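Local coordinates for protein TIR domain-containing adapter molecule 1 (Homo sapiens, PDB 4BSX) that serves as a Toll-like receptor signalling adaptor that induces interferon-beta and has an N-terminal helical domain structurally similar to IFIT proteins, at residues A[9-14]-A[78-83]; A[26-31]-A[107-112]; A[31-36]-A[44-49]; A[99-104]-A[140-145]. The protein carries 2 engineered substitutions. One frame throughout, in Å; residues are numbered along the deposited sequence.

Contact 1 (A[9-14]-A[78-83]); sequences PSLPSA and RQWAGV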
loop_
_atom_site.group_PDB
_atom_site.type_symbol
_atom_site.label_atom_id
_atom_site.label_comp_id
_atom_site.label_asym_id
_atom_site.label_seq_id
_atom_site.Cartn_x
_atom_site.Cartn_y
_atom_site.Cartn_z
ATOM N N PRO A 9 -11.517 3.102 -2.510
ATOM C CA PRO A 9 -10.139 2.900 -2.023
ATOM C C PRO A 9 -9.271 2.221 -3.069
ATOM O O PRO A 9 -9.637 1.183 -3.625
ATOM C CB PRO A 9 -10.311 1.991 -0.798
ATOM C CG PRO A 9 -11.786 1.909 -0.568
ATOM C CD PRO A 9 -12.447 2.169 -1.859
ATOM N N SER A 10 -8.130 2.814 -3.365
ATOM C CA SER A 10 -7.368 2.364 -4.520
ATOM C C SER A 10 -5.965 2.882 -4.453
ATOM O O SER A 10 -5.646 3.772 -3.629
ATOM C CB SER A 10 -8.036 2.833 -5.831
ATOM O OG SER A 10 -7.933 4.228 -5.986
ATOM N N LEU A 11 -5.115 2.318 -5.307
ATOM C CA LEU A 11 -3.735 2.742 -5.341
ATOM C C LEU A 11 -3.693 4.223 -5.693
ATOM O O LEU A 11 -3.117 4.985 -4.951
ATOM C CB LEU A 11 -2.920 1.909 -6.325
ATOM C CG LEU A 11 -1.857 1.028 -5.702
ATOM C CD1 LEU A 11 -1.015 0.420 -6.793
ATOM C CD2 LEU A 11 -0.973 1.776 -4.659
ATOM N N PRO A 12 -4.326 4.633 -6.816
ATOM C CA PRO A 12 -4.284 6.067 -7.173
ATOM C C PRO A 12 -4.880 6.981 -6.095
ATOM O O PRO A 12 -4.398 8.091 -5.894
ATOM C CB PRO A 12 -5.139 6.155 -8.467
ATOM C CG PRO A 12 -5.208 4.768 -9.014
ATOM C CD PRO A 12 -5.062 3.823 -7.821
ATOM N N SER A 13 -5.933 6.535 -5.422
ATOM C CA SER A 13 -6.531 7.356 -4.368
ATOM C C SER A 13 -5.621 7.479 -3.145
ATOM O O SER A 13 -5.614 8.504 -2.517
ATOM C CB SER A 13 -7.893 6.842 -3.919
ATOM O OG SER A 13 -8.881 7.175 -4.870
ATOM N N ALA A 14 -4.884 6.421 -2.815
ATOM C CA ALA A 14 -3.913 6.479 -1.741
ATOM C C ALA A 14 -2.829 7.484 -2.111
ATOM O O ALA A 14 -2.395 8.263 -1.273
ATOM C CB ALA A 14 -3.298 5.108 -1.473
ATOM N N ARG A 78 7.072 0.074 -11.793
ATOM C CA ARG A 78 6.903 0.226 -13.216
ATOM C C ARG A 78 5.951 1.331 -13.555
ATOM O O ARG A 78 6.253 2.157 -14.382
ATOM C CB ARG A 78 6.400 -1.077 -13.838
ATOM C CG ARG A 78 7.441 -2.145 -13.885
ATOM C CD ARG A 78 6.798 -3.527 -13.948
ATOM N NE ARG A 78 7.800 -4.552 -13.710
ATOM C CZ ARG A 78 7.534 -5.834 -13.508
ATOM N NH1 ARG A 78 6.277 -6.269 -13.529
ATOM N NH2 ARG A 78 8.532 -6.683 -13.317
ATOM N N GLN A 79 4.793 1.348 -12.927
ATOM C CA GLN A 79 3.764 2.253 -13.384
ATOM C C GLN A 79 3.730 3.590 -12.670
ATOM O O GLN A 79 3.080 4.493 -13.164
ATOM C CB GLN A 79 2.404 1.547 -13.301
ATOM C CG GLN A 79 2.371 0.330 -14.216
ATOM C CD GLN A 79 1.056 -0.372 -14.256
ATOM O OE1 GLN A 79 0.151 -0.060 -13.508
ATOM N NE2 GLN A 79 0.948 -1.342 -15.143
ATOM N N TRP A 80 4.405 3.713 -11.515
ATOM C CA TRP A 80 4.476 4.996 -10.803
ATOM C C TRP A 80 5.903 5.530 -10.634
ATOM O O TRP A 80 6.106 6.717 -10.367
ATOM C CB TRP A 80 3.795 4.904 -9.432
ATOM C CG TRP A 80 2.271 5.128 -9.427
ATOM C CD1 TRP A 80 1.584 6.319 -9.255
ATOM C CD2 TRP A 80 1.284 4.126 -9.608
ATOM N NE1 TRP A 80 0.218 6.087 -9.315
ATOM C CE2 TRP A 80 0.021 4.747 -9.524
ATOM C CE3 TRP A 80 1.346 2.751 -9.811
ATOM C CZ2 TRP A 80 -1.152 4.036 -9.636
ATOM C CZ3 TRP A 80 0.180 2.045 -9.943
ATOM C CH2 TRP A 80 -1.055 2.682 -9.845
ATOM N N ALA A 81 6.894 4.661 -10.766
ATOM C CA ALA A 81 8.306 5.049 -10.606
ATOM C C ALA A 81 9.047 5.022 -11.928
ATOM O O ALA A 81 10.212 5.399 -11.978
ATOM C CB ALA A 81 8.996 4.109 -9.672
ATOM N N GLY A 82 8.411 4.490 -12.980
ATOM C CA GLY A 82 8.959 4.596 -14.323
ATOM C C GLY A 82 10.077 3.618 -14.619
ATOM O O GLY A 82 10.851 3.792 -15.555
ATOM N N VAL A 83 10.163 2.566 -13.823
ATOM C CA VAL A 83 11.218 1.581 -14.002
ATOM C C VAL A 83 10.729 0.519 -14.979
ATOM O O VAL A 83 9.709 -0.116 -14.754
ATOM C CB VAL A 83 11.594 0.928 -12.653
ATOM C CG1 VAL A 83 12.628 -0.167 -12.873
ATOM C CG2 VAL A 83 12.092 2.002 -11.642
#
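The first turn of helix 11-19 meets the chain near the C-terminal end of helix 71-79, where Leu11 and Pro12 pack on the indole of Trp80. The six-membered half of that ring does the touching. Leu11 CD1 lies 3.7 Å from Trp80 CZ3 and almost as near to CH2, approaching the ring at a slant, while Leu11 CB comes within 4.1 Å of Trp80 CH2. With chi1 at -113°, the leucine is turned well away from a staggered position, and this swings its CD1 branch up to the indole. Pro12 comes from another direction: its CG sits near the ring plane, at the edge, 4.2 Å from Trp80 CZ2. Behind these residues the helix start is held by Ser10, the N-cap, whose OG accepts from Ser13 N at 3.1 Å. Gly82, two residues after Trp80, takes a positive phi where the chain leaves helical geometry. Phe15 stacks on the tryptophan ring, and Met49 and Leu52 of helix 43-53 touch Leu11 and Trp80 respectively. Carbon meets carbon throughout, so the two segments are joined by dispersion and by partial shielding from water, most complete at the buried Leu11; the contact rests on packing, with no directed bond between the segments.

Contact 2 (A[26-31]-A[107-112]); sequences LLYLKH and AEEKLC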
loop_
_atom_site.group_PDB
_atom_site.type_symbol
_atom_site.label_atom_id
_atom_site.label_comp_id
_atom_site.label_asym_id
_atom_site.label_seq_id
_atom_site.Cartn_x
_atom_site.Cartn_y
_atom_site.Cartn_z
ATOM N N LEU A 26 4.323 14.729 4.536
ATOM C CA LEU A 26 5.094 13.749 3.781
ATOM C C LEU A 26 6.524 13.553 4.313
ATOM O O LEU A 26 7.004 12.439 4.452
ATOM C CB LEU A 26 5.143 14.117 2.310
ATOM C CG LEU A 26 3.811 14.059 1.550
ATOM C CD1 LEU A 26 4.065 14.447 0.101
ATOM C CD2 LEU A 26 3.170 12.687 1.652
ATOM N N LEU A 27 7.214 14.649 4.584
ATOM C CA LEU A 27 8.502 14.589 5.258
ATOM C C LEU A 27 8.419 13.783 6.577
ATOM O O LEU A 27 9.233 12.901 6.806
ATOM C CB LEU A 27 9.063 16.005 5.501
ATOM C CG LEU A 27 9.587 16.658 4.201
ATOM C CD1 LEU A 27 9.792 18.141 4.314
ATOM C CD2 LEU A 27 10.891 15.961 3.717
ATOM N N TYR A 28 7.409 14.059 7.387
ATOM C CA TYR A 28 7.111 13.276 8.575
ATOM C C TYR A 28 6.997 11.789 8.258
ATOM O O TYR A 28 7.666 10.987 8.888
ATOM C CB TYR A 28 5.812 13.757 9.215
ATOM C CG TYR A 28 5.357 12.876 10.357
ATOM C CD1 TYR A 28 6.120 12.770 11.542
ATOM C CD2 TYR A 28 4.174 12.118 10.263
ATOM C CE1 TYR A 28 5.705 11.933 12.618
ATOM C CE2 TYR A 28 3.748 11.269 11.342
ATOM C CZ TYR A 28 4.515 11.199 12.490
ATOM O OH TYR A 28 4.079 10.391 13.506
ATOM N N LEU A 29 6.194 11.413 7.246
ATOM C CA LEU A 29 6.059 9.995 6.871
ATOM C C LEU A 29 7.354 9.383 6.326
ATOM O O LEU A 29 7.722 8.245 6.676
ATOM C CB LEU A 29 4.905 9.793 5.911
ATOM C CG LEU A 29 3.588 10.140 6.618
ATOM C CD1 LEU A 29 2.362 10.098 5.695
ATOM C CD2 LEU A 29 3.343 9.187 7.783
ATOM N N LYS A 30 8.064 10.134 5.505
ATOM C CA LYS A 30 9.348 9.665 4.992
ATOM C C LYS A 30 10.312 9.334 6.166
ATOM O O LYS A 30 11.014 8.314 6.149
ATOM C CB LYS A 30 9.963 10.742 4.066
ATOM C CG LYS A 30 11.466 10.585 3.833
ATOM C CD LYS A 30 12.119 11.794 3.107
ATOM C CE LYS A 30 13.635 11.530 2.907
ATOM N NZ LYS A 30 14.330 12.585 2.138
ATOM N N HIS A 31 10.377 10.215 7.162
ATOM C CA HIS A 31 11.375 10.072 8.197
ATOM C C HIS A 31 10.969 8.894 9.105
ATOM O O HIS A 31 11.814 8.098 9.533
ATOM C CB HIS A 31 11.462 11.371 9.020
ATOM C CG HIS A 31 11.955 12.572 8.253
ATOM N ND1 HIS A 31 13.017 12.531 7.381
ATOM C CD2 HIS A 31 11.517 13.851 8.260
ATOM C CE1 HIS A 31 13.216 13.740 6.877
ATOM N NE2 HIS A 31 12.312 14.548 7.385
ATOM N N ALA A 107 -5.149 5.683 7.631
ATOM C CA ALA A 107 -6.142 6.009 8.661
ATOM C C ALA A 107 -5.544 6.190 10.056
ATOM O O ALA A 107 -6.037 7.005 10.841
ATOM C CB ALA A 107 -7.210 4.950 8.712
ATOM N N GLU A 108 -4.496 5.428 10.362
ATOM C CA GLU A 108 -3.775 5.546 11.635
ATOM C C GLU A 108 -3.018 6.878 11.725
ATOM O O GLU A 108 -2.814 7.406 12.789
ATOM C CB GLU A 108 -2.773 4.394 11.795
ATOM C CG GLU A 108 -3.412 3.027 12.018
ATOM C CD GLU A 108 -3.755 2.804 13.468
ATOM O OE1 GLU A 108 -2.802 2.587 14.259
ATOM O OE2 GLU A 108 -4.966 2.874 13.821
ATOM N N GLU A 109 -2.581 7.400 10.596
ATOM C CA GLU A 109 -1.919 8.679 10.566
ATOM C C GLU A 109 -2.961 9.767 10.483
ATOM O O GLU A 109 -2.633 10.948 10.416
ATOM C CB GLU A 109 -0.965 8.772 9.370
ATOM C CG GLU A 109 0.279 7.850 9.512
ATOM C CD GLU A 109 1.111 8.141 10.759
ATOM O OE1 GLU A 109 0.997 9.239 11.346
ATOM O OE2 GLU A 109 1.875 7.272 11.188
ATOM N N LYS A 110 -4.226 9.356 10.454
ATOM C CA LYS A 110 -5.341 10.290 10.350
ATOM C C LYS A 110 -5.321 11.080 9.061
ATOM O O LYS A 110 -5.828 12.198 9.031
ATOM C CB LYS A 110 -5.341 11.224 11.568
ATOM C CG LYS A 110 -5.486 10.470 12.871
ATOM C CD LYS A 110 -5.086 11.279 14.087
ATOM C CE LYS A 110 -5.404 10.520 15.383
ATOM N NZ LYS A 110 -4.732 9.170 15.457
ATOM N N LEU A 111 -4.784 10.490 7.985
ATOM C CA LEU A 111 -4.796 11.136 6.679
ATOM C C LEU A 111 -6.044 10.811 5.876
ATOM O O LEU A 111 -6.255 11.383 4.788
ATOM C CB LEU A 111 -3.563 10.742 5.878
ATOM C CG LEU A 111 -2.208 11.006 6.530
ATOM C CD1 LEU A 111 -1.098 10.812 5.519
ATOM C CD2 LEU A 111 -2.124 12.402 7.141
ATOM N N CYS A 112 -6.837 9.872 6.399
ATOM C CA CYS A 112 -8.133 9.481 5.818
ATOM C C CYS A 112 -9.033 8.792 6.865
ATOM O O CYS A 112 -8.560 8.315 7.884
ATOM C CB CYS A 112 -7.937 8.548 4.627
ATOM S SG CYS A 112 -7.656 6.859 5.126
#
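Leu29 and Leu111 meet end to end, CD1 of Leu29 standing 3.5 Å from CD1 of Leu111. The other branch of Leu29 turns to Glu109: its CD2 lies 3.8 Å from Glu109 CG, and the two chains lie alongside, running opposite ways. Glu109 also meets Tyr28. Its OE1 sits at the edge of the phenol ring, in the ring plane, 3.4 Å from Tyr28 CE2, with the carboxylate plane turned 71° from the ring. A bend in the glutamate chain, chi2 -58°, brings the carboxylate round to this edge while CG stays on the leucine. The polar ends are drawn together by Lys32, whose NZ forms a salt bridge with Glu109 OE2 and a hydrogen bond with Tyr28 OH. An alanine in place of Glu109 would probably leave Lys32 without its charged mate, uncover Leu29 CD2 and let the tyrosine ring shift. Further out, Val50 of helix 43-53 packs on Leu29, and Ile17 and Leu106 on Leu111. Lys110, with positive phi, ends helix 96-108 in a Schellman motif; Glu109 and Leu111, one residue to each side of it, face helix 23-33, an instance of a helix C-terminus packed against the flank of another helix.

Contact 3 (A[31-36]-A[44-49]); sequences HKLKTP and DLLHAM
Leu33, Lys34 and His47 are set against one another so that the CA of the lysine covers the imidazole face, while Leu33 meets the base of the histidine side chain and the neighbouring Leu46. Lys34 CA stands over one face of the His47 ring, 4.0 Å from its centroid and 22° off the normal, a CH-pi contact displaced toward the rim. From there the lysine runs at a slant past the CE1/NE2 rim of the ring: CB lies 3.6 Å from His47 CE1, and CD passes 3.7 Å from His47 NE2. A bend at chi2, 95°, keeps these methylenes beside the imidazole before the chain leads away, and Lys34 NZ ends 4.9 Å from His47 NE2, without contact. On the histidine side, CG lies anti to the backbone N (chi1 170°), which sends the ring out toward Lys34. Leu33 meets His47 at the root of its side chain, CB 3.9 Å from His47 CB, and its CD1 reaches at a slant to Leu46 CG at 3.6 Å. An alanine here, in place of His47, would probably leave the Lys34 methylenes without a surface to lie on and open a gap beside Leu33. Leu18, Leu102 and Leu105 close in on Leu46, and Ser63 of helix 57-65 touches His47. Helices 23-33 and 43-53 run antiparallel, their ends joined by a short connection: a helical hairpin, the pairing on which tetratricopeptide-like and IFIT-like helical folds are built.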
loop_
_atom_site.group_PDB
_atom_site.type_symbol
_atom_site.label_atom_id
_atom_site.label_comp_id
_atom_site.label_asym_id
_atom_site.label_seq_id
_atom_site.Cartn_x
_atom_site.Cartn_y
_atom_site.Cartn_z
ATOM N N HIS A 31 10.377 10.215 7.162
ATOM C CA HIS A 31 11.375 10.072 8.197
ATOM C C HIS A 31 10.969 8.894 9.105
ATOM O O HIS A 31 11.814 8.098 9.533
ATOM C CB HIS A 31 11.462 11.371 9.020
ATOM C CG HIS A 31 11.955 12.572 8.253
ATOM N ND1 HIS A 31 13.017 12.531 7.381
ATOM C CD2 HIS A 31 11.517 13.851 8.260
ATOM C CE1 HIS A 31 13.216 13.740 6.877
ATOM N NE2 HIS A 31 12.312 14.548 7.385
ATOM N N LYS A 32 9.667 8.823 9.383
ATOM C CA LYS A 32 9.044 7.823 10.255
ATOM C C LYS A 32 8.911 6.419 9.655
ATOM O O LYS A 32 9.122 5.435 10.336
ATOM C CB LYS A 32 7.638 8.297 10.624
ATOM C CG LYS A 32 6.892 7.388 11.534
ATOM C CD LYS A 32 5.577 8.042 11.926
ATOM C CE LYS A 32 4.738 7.137 12.806
ATOM N NZ LYS A 32 3.508 7.772 13.344
ATOM N N LEU A 33 8.529 6.321 8.389
ATOM C CA LEU A 33 8.162 5.016 7.821
ATOM C C LEU A 33 9.401 4.185 7.535
ATOM O O LEU A 33 9.327 2.965 7.413
ATOM C CB LEU A 33 7.367 5.201 6.535
ATOM C CG LEU A 33 5.907 5.640 6.703
ATOM C CD1 LEU A 33 5.199 5.710 5.360
ATOM C CD2 LEU A 33 5.179 4.635 7.613
ATOM N N LYS A 34 10.542 4.867 7.461
ATOM C CA LYS A 34 11.807 4.302 6.985
ATOM C C LYS A 34 12.332 3.183 7.879
ATOM O O LYS A 34 13.041 2.296 7.399
ATOM C CB LYS A 34 12.826 5.455 6.857
ATOM C CG LYS A 34 14.303 5.061 6.767
ATOM C CD LYS A 34 14.803 4.962 5.334
ATOM C CE LYS A 34 16.333 5.137 5.256
ATOM N NZ LYS A 34 16.901 4.960 3.872
ATOM N N THR A 35 11.980 3.228 9.168
ATOM C CA THR A 35 12.414 2.211 10.136
ATOM C C THR A 35 11.226 1.371 10.579
ATOM O O THR A 35 10.189 1.923 10.963
ATOM C CB THR A 35 13.058 2.834 11.419
ATOM O OG1 THR A 35 12.076 3.584 12.153
ATOM C CG2 THR A 35 14.272 3.731 11.077
ATOM N N PRO A 36 11.399 0.030 10.597
ATOM C CA PRO A 36 10.274 -0.915 10.741
ATOM C C PRO A 36 9.589 -0.932 12.112
ATOM O O PRO A 36 10.222 -0.604 13.126
ATOM C CB PRO A 36 10.922 -2.287 10.458
ATOM C CG PRO A 36 12.343 -1.990 9.983
ATOM C CD PRO A 36 12.697 -0.676 10.556
ATOM N N ASP A 44 6.841 -0.371 4.198
ATOM C CA ASP A 44 7.961 -0.212 3.273
ATOM C C ASP A 44 7.447 0.316 1.920
ATOM O O ASP A 44 8.035 1.218 1.344
ATOM C CB ASP A 44 8.734 -1.519 3.095
ATOM C CG ASP A 44 9.686 -1.801 4.242
ATOM O OD1 ASP A 44 10.009 -0.860 4.997
ATOM O OD2 ASP A 44 10.126 -2.965 4.368
ATOM N N LEU A 45 6.338 -0.227 1.438
ATOM C CA LEU A 45 5.779 0.184 0.159
ATOM C C LEU A 45 5.282 1.630 0.324
ATOM O O LEU A 45 5.576 2.488 -0.511
ATOM C CB LEU A 45 4.634 -0.771 -0.274
ATOM C CG LEU A 45 3.817 -0.415 -1.534
ATOM C CD1 LEU A 45 4.735 -0.399 -2.735
ATOM C CD2 LEU A 45 2.609 -1.366 -1.800
ATOM N N LEU A 46 4.581 1.913 1.427
ATOM C CA LEU A 46 4.136 3.278 1.705
ATOM C C LEU A 46 5.305 4.274 1.838
ATOM O O LEU A 46 5.183 5.451 1.472
ATOM C CB LEU A 46 3.270 3.335 2.953
ATOM C CG LEU A 46 2.525 4.674 3.170
ATOM C CD1 LEU A 46 1.599 5.028 2.023
ATOM C CD2 LEU A 46 1.719 4.645 4.455
ATOM N N HIS A 47 6.431 3.816 2.341
ATOM C CA HIS A 47 7.618 4.681 2.423
ATOM C C HIS A 47 8.020 5.099 1.004
ATOM O O HIS A 47 8.330 6.269 0.721
ATOM C CB HIS A 47 8.742 3.914 3.141
ATOM C CG HIS A 47 10.076 4.580 3.091
ATOM N ND1 HIS A 47 10.364 5.731 3.797
ATOM C CD2 HIS A 47 11.209 4.242 2.431
ATOM C CE1 HIS A 47 11.602 6.104 3.526
ATOM N NE2 HIS A 47 12.141 5.212 2.713
ATOM N N ALA A 48 7.977 4.134 0.098
ATOM C CA ALA A 48 8.407 4.368 -1.295
ATOM C C ALA A 48 7.452 5.311 -2.031
ATOM O O ALA A 48 7.879 6.181 -2.810
ATOM C CB ALA A 48 8.534 3.018 -2.061
HETATM N N MSE A 49 6.150 5.112 -1.812
HETATM C CA MSE A 49 5.095 5.958 -2.422
HETATM C C MSE A 49 5.212 7.383 -1.897
HETATM O O MSE A 49 5.036 8.368 -2.648
HETATM C CB MSE A 49 3.716 5.385 -2.123
HETATM C CG MSE A 49 3.432 4.052 -2.861
HETATM SE SE MSE A 49 1.862 3.080 -2.131
HETATM C CE MSE A 49 0.425 4.344 -2.297
#

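Contact 4 (A[99-104]-A[140-145]); sequences VARLYH and QDEARN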
loop_
_atom_site.group_PDB
_atom_site.type_symbol
_atom_site.label_atom_id
_atom_site.label_comp_id
_atom_site.label_asym_id
_atom_site.label_seq_id
_atom_site.Cartn_x
_atom_site.Cartn_y
_atom_site.Cartn_z
ATOM N N VAL A 99 -3.557 -2.708 -0.817
ATOM C CA VAL A 99 -4.317 -1.473 -0.672
ATOM C C VAL A 99 -4.947 -1.377 0.734
ATOM O O VAL A 99 -4.821 -0.336 1.384
ATOM C CB VAL A 99 -5.319 -1.268 -1.837
ATOM C CG1 VAL A 99 -6.362 -0.191 -1.509
ATOM C CG2 VAL A 99 -4.565 -0.897 -3.124
ATOM N N ALA A 100 -5.607 -2.434 1.212
ATOM C CA ALA A 100 -6.085 -2.478 2.618
ATOM C C ALA A 100 -4.995 -2.095 3.684
ATOM O O ALA A 100 -5.241 -1.338 4.631
ATOM C CB ALA A 100 -6.632 -3.881 2.920
ATOM N N ARG A 101 -3.798 -2.653 3.513
ATOM C CA ARG A 101 -2.698 -2.424 4.410
ATOM C C ARG A 101 -2.257 -0.914 4.367
ATOM O O ARG A 101 -2.099 -0.231 5.398
ATOM C CB ARG A 101 -1.584 -3.379 4.017
ATOM C CG ARG A 101 -1.769 -4.772 4.622
ATOM C CD ARG A 101 -0.652 -5.779 4.276
ATOM N NE ARG A 101 -0.906 -7.043 4.983
ATOM C CZ ARG A 101 -0.130 -8.122 4.919
ATOM N NH1 ARG A 101 0.972 -8.103 4.181
ATOM N NH2 ARG A 101 -0.457 -9.230 5.599
ATOM N N LEU A 102 -2.095 -0.404 3.155
ATOM C CA LEU A 102 -1.865 0.991 2.927
ATOM C C LEU A 102 -2.944 1.861 3.581
ATOM O O LEU A 102 -2.635 2.821 4.269
ATOM C CB LEU A 102 -1.768 1.263 1.438
ATOM C CG LEU A 102 -0.559 0.634 0.734
ATOM C CD1 LEU A 102 -0.602 1.056 -0.724
ATOM C CD2 LEU A 102 0.787 1.010 1.388
ATOM N N TYR A 103 -4.209 1.520 3.403
ATOM C CA TYR A 103 -5.244 2.357 3.966
ATOM C C TYR A 103 -5.274 2.263 5.460
ATOM O O TYR A 103 -5.711 3.215 6.144
ATOM C CB TYR A 103 -6.598 2.060 3.373
ATOM C CG TYR A 103 -6.902 2.960 2.184
ATOM C CD1 TYR A 103 -6.295 2.733 0.968
ATOM C CD2 TYR A 103 -7.746 4.044 2.297
ATOM C CE1 TYR A 103 -6.532 3.519 -0.102
ATOM C CE2 TYR A 103 -7.996 4.858 1.202
ATOM C CZ TYR A 103 -7.383 4.584 0.005
ATOM O OH TYR A 103 -7.601 5.358 -1.113
ATOM N N HIS A 104 -4.805 1.133 5.992
ATOM C CA HIS A 104 -4.746 1.034 7.415
ATOM C C HIS A 104 -3.755 2.076 7.976
ATOM O O HIS A 104 -4.077 2.786 8.914
ATOM C CB HIS A 104 -4.344 -0.358 7.847
ATOM C CG HIS A 104 -3.970 -0.423 9.277
ATOM N ND1 HIS A 104 -4.878 -0.179 10.286
ATOM C CD2 HIS A 104 -2.780 -0.653 9.879
ATOM C CE1 HIS A 104 -4.268 -0.293 11.453
ATOM N NE2 HIS A 104 -2.993 -0.575 11.234
ATOM N N GLN A 140 -8.819 -12.389 6.788
ATOM C CA GLN A 140 -10.002 -12.154 7.589
ATOM C C GLN A 140 -9.570 -11.904 9.019
ATOM O O GLN A 140 -10.150 -11.044 9.681
ATOM C CB GLN A 140 -10.932 -13.372 7.566
ATOM C CG GLN A 140 -11.779 -13.566 6.300
ATOM C CD GLN A 140 -12.469 -14.961 6.292
ATOM O OE1 GLN A 140 -11.987 -15.907 6.923
ATOM N NE2 GLN A 140 -13.579 -15.081 5.585
ATOM N N ASP A 141 -8.576 -12.663 9.503
ATOM C CA ASP A 141 -8.009 -12.438 10.849
ATOM C C ASP A 141 -7.440 -11.031 10.947
ATOM O O ASP A 141 -7.789 -10.247 11.850
ATOM C CB ASP A 141 -6.913 -13.455 11.170
ATOM C CG ASP A 141 -7.466 -14.836 11.482
ATOM O OD1 ASP A 141 -8.665 -14.904 11.869
ATOM O OD2 ASP A 141 -6.698 -15.838 11.334
ATOM N N GLU A 142 -6.558 -10.706 10.009
ATOM C CA GLU A 142 -6.030 -9.336 9.883
ATOM C C GLU A 142 -7.131 -8.277 9.751
ATOM O O GLU A 142 -7.100 -7.233 10.364
ATOM C CB GLU A 142 -5.077 -9.265 8.693
ATOM C CG GLU A 142 -4.635 -7.872 8.346
ATOM C CD GLU A 142 -3.594 -7.892 7.268
ATOM O OE1 GLU A 142 -2.907 -8.939 7.204
ATOM O OE2 GLU A 142 -3.491 -6.879 6.496
ATOM N N ALA A 143 -8.135 -8.541 8.960
ATOM C CA ALA A 143 -9.157 -7.538 8.791
ATOM C C ALA A 143 -9.832 -7.276 10.121
ATOM O O ALA A 143 -10.115 -6.130 10.451
ATOM C CB ALA A 143 -10.187 -7.971 7.724
ATOM N N ARG A 144 -10.123 -8.341 10.873
ATOM C CA ARG A 144 -10.916 -8.237 12.096
ATOM C C ARG A 144 -10.149 -7.422 13.129
ATOM O O ARG A 144 -10.711 -6.569 13.818
ATOM C CB ARG A 144 -11.241 -9.622 12.652
ATOM C CG ARG A 144 -12.094 -9.629 13.933
ATOM C CD ARG A 144 -12.377 -11.065 14.429
ATOM N NE ARG A 144 -11.156 -11.793 14.804
ATOM C CZ ARG A 144 -10.586 -11.757 16.013
ATOM N NH1 ARG A 144 -11.106 -11.024 16.995
ATOM N NH2 ARG A 144 -9.475 -12.459 16.247
ATOM N N ASN A 145 -8.857 -7.705 13.196
ATOM C CA ASN A 145 -7.940 -7.062 14.118
ATOM C C ASN A 145 -7.684 -5.592 13.807
ATOM O O ASN A 145 -7.559 -4.781 14.721
ATOM C CB ASN A 145 -6.608 -7.818 14.085
ATOM C CG ASN A 145 -5.586 -7.254 15.035
ATOM O OD1 ASN A 145 -4.825 -6.356 14.681
ATOM N ND2 ASN A 145 -5.543 -7.805 16.257
#
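Arg101 lays the NE and NH2 side of its guanidinium against the carboxylate of Glu142, one nitrogen to each oxygen. NE donates to Glu142 OE2 at 3.0 Å with an N-H...O angle of 168°, and Arg101 NH2 donates to Glu142 OE1 at 2.9 Å and is just as straight. Both oxygens use their syn lone pairs. The two flat groups are nearly coplanar, 13° apart, so this is a side-on, two-pronged salt bridge in which the double grip fixes the rotation of both groups. The side chains meet at about a right angle: Arg101 is extended from CG to NE, and Glu142, with CG anti to its own N (chi1 171°), stretches across from the other helix. Arg101 CG also comes within 3.3 Å of Glu142 OE2. That oxygen has further donors, Tyr121 OH and Trp97 NE1, and this company is likely to favour the charged carboxylate and to hold it in position. Tyr121 of helix 114-130 also touches Ala100, Arg101 and Ala143, filling in between the two helices. Helices 96-108 and 136-147 run in roughly the same direction, and the bridge clasps them near the surface across the intervening helix 114-130, a layout seen in stacked helical arrays where alternate helices are brought side by side.

From the N terminus, residues 9-14 wait until 78-83 for contact 1 to close, bringing helix 11-19 to the end of helix 71-79. Contact 3 is the shortest closure, a hairpin of helices 23-33 and 43-53, and it lies within the spans of both contact 1 and contact 2. Contact 2 opens inside contact 1 but closes beyond it, so the two cross; contact 2 ties helix 23-33 to the end of helix 96-108. Contact 4 opens after contacts 1 and 3 have closed and crosses contact 2, fastening helix 96-108 to helix 136-147. Met49 of contact 3 touches Leu11 of contact 1 and Leu102 of contact 4, linking the three in the interior.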